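Local structure of designed helical repeat protein (Synthetic construct, 5CWQ) at residues Glu148-Leu162 / Val206-Ala220. The protein has no known natural function, being a de novo designed helical repeat protein built to explore which repeat architectures a polypeptide chain can adopt. Sequence-based numbering, arbitrary orientation.
Sequences EVLALALIAIALAVL and VKRLAEEAEQLAREA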
loop_
_atom_site.group_PDB
_atom_site.type_symbol
_atom_site.label_atom_id
_atom_site.label_comp_id
_atom_site.label_asym_id
_atom_site.label_seq_id
_atom_site.Cartn_x
_atom_site.Cartn_y
_atom_site.Cartn_z
ATOM N N GLU A 148 17.518 -3.410 -3.591
ATOM C CA GLU A 148 16.619 -3.498 -2.447
ATOM C C GLU A 148 15.626 -2.341 -2.452
ATOM O O GLU A 148 14.417 -2.550 -2.331
ATOM C CB GLU A 148 17.397 -3.503 -1.130
ATOM C CG GLU A 148 16.529 -3.813 0.091
ATOM C CD GLU A 148 16.906 -3.010 1.321
ATOM O OE1 GLU A 148 17.157 -1.791 1.196
ATOM O OE2 GLU A 148 16.944 -3.600 2.421
ATOM N N VAL A 149 16.145 -1.123 -2.583
ATOM C CA VAL A 149 15.306 0.070 -2.625
ATOM C C VAL A 149 14.337 -0.012 -3.797
ATOM O O VAL A 149 13.169 0.354 -3.671
ATOM C CB VAL A 149 16.150 1.360 -2.737
ATOM C CG1 VAL A 149 15.257 2.588 -2.937
ATOM C CG2 VAL A 149 17.013 1.535 -1.500
ATOM N N LEU A 150 14.829 -0.494 -4.934
ATOM C CA LEU A 150 13.995 -0.661 -6.117
ATOM C C LEU A 150 12.805 -1.558 -5.801
ATOM O O LEU A 150 11.661 -1.212 -6.097
ATOM C CB LEU A 150 14.806 -1.249 -7.274
ATOM C CG LEU A 150 14.012 -1.682 -8.513
ATOM C CD1 LEU A 150 13.171 -0.540 -9.058
ATOM C CD2 LEU A 150 14.949 -2.209 -9.591
ATOM N N ALA A 151 13.083 -2.702 -5.185
ATOM C CA ALA A 151 12.038 -3.665 -4.862
ATOM C C ALA A 151 11.032 -3.074 -3.877
ATOM O O ALA A 151 9.832 -3.331 -3.979
ATOM C CB ALA A 151 12.650 -4.942 -4.302
ATOM N N LEU A 152 11.516 -2.279 -2.929
ATOM C CA LEU A 152 10.634 -1.646 -1.952
ATOM C C LEU A 152 9.723 -0.634 -2.631
ATOM O O LEU A 152 8.525 -0.577 -2.348
ATOM C CB LEU A 152 11.445 -0.967 -0.846
ATOM C CG LEU A 152 12.164 -1.923 0.105
ATOM C CD1 LEU A 152 13.140 -1.166 0.996
ATOM C CD2 LEU A 152 11.165 -2.709 0.947
ATOM N N ALA A 153 10.294 0.157 -3.532
ATOM C CA ALA A 153 9.520 1.126 -4.293
ATOM C C ALA A 153 8.444 0.429 -5.123
ATOM O O ALA A 153 7.340 0.941 -5.263
ATOM C CB ALA A 153 10.438 1.957 -5.193
ATOM N N LEU A 154 8.759 -0.747 -5.660
ATOM C CA LEU A 154 7.800 -1.477 -6.487
ATOM C C LEU A 154 6.618 -1.975 -5.655
ATOM O O LEU A 154 5.490 -2.049 -6.145
ATOM C CB LEU A 154 8.478 -2.655 -7.193
ATOM C CG LEU A 154 9.459 -2.293 -8.313
ATOM C CD1 LEU A 154 10.150 -3.540 -8.833
ATOM C CD2 LEU A 154 8.768 -1.557 -9.455
ATOM N N ILE A 155 6.883 -2.317 -4.398
ATOM C CA ILE A 155 5.826 -2.715 -3.477
ATOM C C ILE A 155 4.898 -1.531 -3.232
ATOM O O ILE A 155 3.674 -1.669 -3.273
ATOM C CB ILE A 155 6.403 -3.229 -2.135
ATOM C CG1 ILE A 155 7.185 -4.526 -2.357
ATOM C CG2 ILE A 155 5.295 -3.470 -1.109
ATOM C CD1 ILE A 155 8.035 -4.953 -1.167
ATOM N N ALA A 156 5.485 -0.363 -2.986
ATOM C CA ALA A 156 4.703 0.845 -2.763
ATOM C C ALA A 156 3.847 1.152 -3.989
ATOM O O ALA A 156 2.684 1.534 -3.868
ATOM C CB ALA A 156 5.621 2.024 -2.435
ATOM N N ILE A 157 4.431 0.969 -5.170
ATOM C CA ILE A 157 3.716 1.176 -6.424
ATOM C C ILE A 157 2.543 0.210 -6.552
ATOM O O ILE A 157 1.431 0.622 -6.874
ATOM C CB ILE A 157 4.665 1.014 -7.633
ATOM C CG1 ILE A 157 5.625 2.204 -7.696
ATOM C CG2 ILE A 157 3.885 0.918 -8.947
ATOM C CD1 ILE A 157 6.784 2.024 -8.655
ATOM N N ALA A 158 2.795 -1.071 -6.300
ATOM C CA ALA A 158 1.764 -2.095 -6.434
ATOM C C ALA A 158 0.604 -1.843 -5.470
ATOM O O ALA A 158 -0.562 -2.003 -5.836
ATOM C CB ALA A 158 2.360 -3.484 -6.202
ATOM N N LEU A 159 0.921 -1.442 -4.243
ATOM C CA LEU A 159 -0.115 -1.115 -3.266
ATOM C C LEU A 159 -0.960 0.057 -3.759
ATOM O O LEU A 159 -2.185 0.056 -3.619
ATOM C CB LEU A 159 0.504 -0.780 -1.908
ATOM C CG LEU A 159 1.104 -1.953 -1.132
ATOM C CD1 LEU A 159 1.936 -1.435 0.030
ATOM C CD2 LEU A 159 0.011 -2.895 -0.637
ATOM N N ALA A 160 -0.297 1.050 -4.342
ATOM C CA ALA A 160 -0.984 2.223 -4.869
ATOM C C ALA A 160 -1.919 1.839 -6.013
ATOM O O ALA A 160 -3.045 2.327 -6.096
ATOM C CB ALA A 160 0.027 3.263 -5.335
ATOM N N VAL A 161 -1.450 0.958 -6.890
ATOM C CA VAL A 161 -2.256 0.502 -8.017
ATOM C C VAL A 161 -3.419 -0.347 -7.509
ATOM O O VAL A 161 -4.502 -0.342 -8.092
ATOM C CB VAL A 161 -1.406 -0.297 -9.026
ATOM C CG1 VAL A 161 -2.278 -0.928 -10.103
ATOM C CG2 VAL A 161 -0.372 0.615 -9.664
ATOM N N LEU A 162 -3.188 -1.067 -6.415
ATOM C CA LEU A 162 -4.247 -1.829 -5.764
ATOM C C LEU A 162 -5.342 -0.889 -5.280
ATOM O O LEU A 162 -6.530 -1.174 -5.417
ATOM C CB LEU A 162 -3.692 -2.631 -4.584
ATOM C CG LEU A 162 -3.775 -4.155 -4.664
ATOM C CD1 LEU A 162 -3.164 -4.776 -3.418
ATOM C CD2 LEU A 162 -5.208 -4.628 -4.837
ATOM N N VAL A 206 15.960 -9.535 -1.788
ATOM C CA VAL A 206 15.381 -8.769 -2.888
ATOM C C VAL A 206 14.327 -9.602 -3.608
ATOM O O VAL A 206 13.288 -9.085 -4.020
ATOM C CB VAL A 206 16.469 -8.312 -3.888
ATOM C CG1 VAL A 206 15.851 -7.646 -5.115
ATOM C CG2 VAL A 206 17.436 -7.362 -3.207
ATOM N N LYS A 207 14.605 -10.894 -3.754
ATOM C CA LYS A 207 13.672 -11.825 -4.374
ATOM C C LYS A 207 12.332 -11.805 -3.647
ATOM O O LYS A 207 11.277 -11.709 -4.273
ATOM C CB LYS A 207 14.251 -13.241 -4.372
ATOM C CG LYS A 207 13.331 -14.303 -4.960
ATOM C CD LYS A 207 13.903 -15.710 -4.787
ATOM C CE LYS A 207 13.902 -16.148 -3.332
ATOM N NZ LYS A 207 14.406 -17.537 -3.170
ATOM N N ARG A 208 12.386 -11.897 -2.322
ATOM C CA ARG A 208 11.179 -11.911 -1.505
ATOM C C ARG A 208 10.393 -10.614 -1.660
ATOM O O ARG A 208 9.167 -10.634 -1.764
ATOM C CB ARG A 208 11.537 -12.135 -0.037
ATOM C CG ARG A 208 12.127 -13.501 0.248
ATOM C CD ARG A 208 12.936 -13.491 1.533
ATOM N NE ARG A 208 13.708 -14.721 1.694
ATOM C CZ ARG A 208 14.860 -14.806 2.355
ATOM N NH1 ARG A 208 15.391 -13.734 2.927
ATOM N NH2 ARG A 208 15.486 -15.971 2.443
ATOM N N LEU A 209 11.103 -9.490 -1.675
ATOM C CA LEU A 209 10.468 -8.182 -1.809
ATOM C C LEU A 209 9.842 -8.006 -3.191
ATOM O O LEU A 209 8.747 -7.458 -3.320
ATOM C CB LEU A 209 11.483 -7.066 -1.544
ATOM C CG LEU A 209 12.054 -7.006 -0.122
ATOM C CD1 LEU A 209 13.174 -5.983 -0.036
ATOM C CD2 LEU A 209 10.967 -6.690 0.897
ATOM N N ALA A 210 10.541 -8.474 -4.220
ATOM C CA ALA A 210 10.035 -8.398 -5.584
ATOM C C ALA A 210 8.778 -9.254 -5.744
ATOM O O ALA A 210 7.877 -8.916 -6.515
ATOM C CB ALA A 210 11.108 -8.837 -6.569
ATOM N N GLU A 211 8.719 -10.358 -5.006
ATOM C CA GLU A 211 7.574 -11.260 -5.074
ATOM C C GLU A 211 6.333 -10.633 -4.451
ATOM O O GLU A 211 5.220 -10.855 -4.925
ATOM C CB GLU A 211 7.908 -12.592 -4.398
ATOM C CG GLU A 211 8.777 -13.482 -5.280
ATOM C CD GLU A 211 9.350 -14.682 -4.561
ATOM O OE1 GLU A 211 9.325 -14.714 -3.313
ATOM O OE2 GLU A 211 9.835 -15.596 -5.261
ATOM N N GLU A 212 6.521 -9.843 -3.398
ATOM C CA GLU A 212 5.419 -9.081 -2.823
ATOM C C GLU A 212 4.802 -8.177 -3.884
ATOM O O GLU A 212 3.598 -8.227 -4.133
ATOM C CB GLU A 212 5.886 -8.235 -1.637
ATOM C CG GLU A 212 6.273 -9.026 -0.404
ATOM C CD GLU A 212 6.583 -8.130 0.783
ATOM O OE1 GLU A 212 5.891 -7.104 0.954
ATOM O OE2 GLU A 212 7.520 -8.448 1.544
ATOM N N ALA A 213 5.643 -7.358 -4.508
ATOM C CA ALA A 213 5.194 -6.422 -5.533
ATOM C C ALA A 213 4.498 -7.147 -6.683
ATOM O O ALA A 213 3.465 -6.693 -7.176
ATOM C CB ALA A 213 6.375 -5.608 -6.055
ATOM N N GLU A 214 5.062 -8.276 -7.105
ATOM C CA GLU A 214 4.506 -9.025 -8.230
ATOM C C GLU A 214 3.100 -9.535 -7.921
ATOM O O GLU A 214 2.188 -9.385 -8.732
ATOM C CB GLU A 214 5.412 -10.204 -8.601
ATOM C CG GLU A 214 4.959 -10.938 -9.864
ATOM C CD GLU A 214 5.833 -12.135 -10.208
ATOM O OE1 GLU A 214 6.722 -12.485 -9.404
ATOM O OE2 GLU A 214 5.624 -12.728 -11.288
ATOM N N GLN A 215 2.928 -10.132 -6.746
ATOM C CA GLN A 215 1.647 -10.723 -6.374
ATOM C C GLN A 215 0.607 -9.660 -6.036
ATOM O O GLN A 215 -0.588 -9.864 -6.253
ATOM C CB GLN A 215 1.826 -11.677 -5.189
ATOM C CG GLN A 215 2.663 -12.903 -5.506
ATOM C CD GLN A 215 2.119 -13.692 -6.683
ATOM O OE1 GLN A 215 0.906 -13.798 -6.872
ATOM N NE2 GLN A 215 3.020 -14.243 -7.488
ATOM N N LEU A 216 1.057 -8.535 -5.493
ATOM C CA LEU A 216 0.170 -7.404 -5.261
ATOM C C LEU A 216 -0.351 -6.879 -6.594
ATOM O O LEU A 216 -1.532 -6.549 -6.732
ATOM C CB LEU A 216 0.893 -6.296 -4.497
ATOM C CG LEU A 216 1.192 -6.603 -3.027
ATOM C CD1 LEU A 216 2.283 -5.679 -2.500
ATOM C CD2 LEU A 216 -0.071 -6.491 -2.178
ATOM N N ALA A 217 0.540 -6.812 -7.576
ATOM C CA ALA A 217 0.182 -6.341 -8.907
ATOM C C ALA A 217 -0.803 -7.296 -9.579
ATOM O O ALA A 217 -1.733 -6.859 -10.260
ATOM C CB ALA A 217 1.425 -6.176 -9.754
ATOM N N ARG A 218 -0.594 -8.595 -9.384
ATOM C CA ARG A 218 -1.480 -9.608 -9.954
ATOM C C ARG A 218 -2.880 -9.509 -9.360
ATOM O O ARG A 218 -3.872 -9.674 -10.069
ATOM C CB ARG A 218 -0.915 -11.015 -9.730
ATOM C CG ARG A 218 0.280 -11.349 -10.612
ATOM C CD ARG A 218 0.783 -12.774 -10.397
ATOM N NE ARG A 218 -0.114 -13.776 -10.979
ATOM C CZ ARG A 218 -0.887 -14.615 -10.288
ATOM N NH1 ARG A 218 -0.900 -14.612 -8.960
ATOM N NH2 ARG A 218 -1.654 -15.478 -10.941
ATOM N N GLU A 219 -2.960 -9.240 -8.059
ATOM C CA GLU A 219 -4.255 -9.090 -7.399
ATOM C C GLU A 219 -4.980 -7.861 -7.939
ATOM O O GLU A 219 -6.193 -7.885 -8.142
ATOM C CB GLU A 219 -4.104 -8.978 -5.879
ATOM C CG GLU A 219 -5.440 -8.698 -5.176
ATOM C CD GLU A 219 -5.373 -8.800 -3.662
ATOM O OE1 GLU A 219 -4.554 -9.582 -3.140
ATOM O OE2 GLU A 219 -6.158 -8.098 -2.990
ATOM N N ALA A 220 -4.231 -6.787 -8.163
ATOM C CA ALA A 220 -4.799 -5.558 -8.701
ATOM C C ALA A 220 -5.417 -5.811 -10.071
ATOM O O ALA A 220 -6.512 -5.336 -10.367
ATOM C CB ALA A 220 -3.734 -4.477 -8.790
#
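I155, L209 and L216 interlock as knobs in holes between two nearly parallel helices of a helical repeat protein, and they illustrate how large apolar knobs interspersed with alanines allow two helices to lie close. The axes pass 8.1 Å apart and cross at 18°, an approach consistent with the small methyls of A151, A158 and A213 where the backbones come near each other. L209 drops among E148, A151, L152 and I155; its CB rests on the A151 methyl at 3.7 Å, while its CD1 and CD2 both reach CD2 of L152. Two turns on, L216 repeats the pattern, with its CB 3.6 Å from CB of A158 and both its methyls meeting CD2 of L159. Between these two leucines I155 reaches across in the opposite sense, its outer carbons in the hole formed by L209, E212, A213 and L216. Its chi1 of -66° sets CG1 beside the backbone N, and the extended CG1-CD1 arm then brings CD1 to 3.4 Å from the L209 carbonyl O, while CG2 meets CD1 of L216. The E212 side chain crosses I155 obliquely, its OE1 near CD1 of I155 and hydrogen-bonded to a glycerol, probably from the crystallisation liquor. No hydrogen bond joins the two segments, so the seam is held by apolar fit. L152 and L159 also pack on helix 90-114, both touching I98, and so join the pair to a third helix. L162 lies across L216 at about a right angle. Shortening L162 to an alanine would probably strip the CD2 methyl of L216 of its nearest neighbour on the facing helix and open a gap over A220. In the present packing, L162 CD1 meets that L216 CD2 at 3.7 Å, and its other methyl, CD2, lies 4.0 Å from CA of A220.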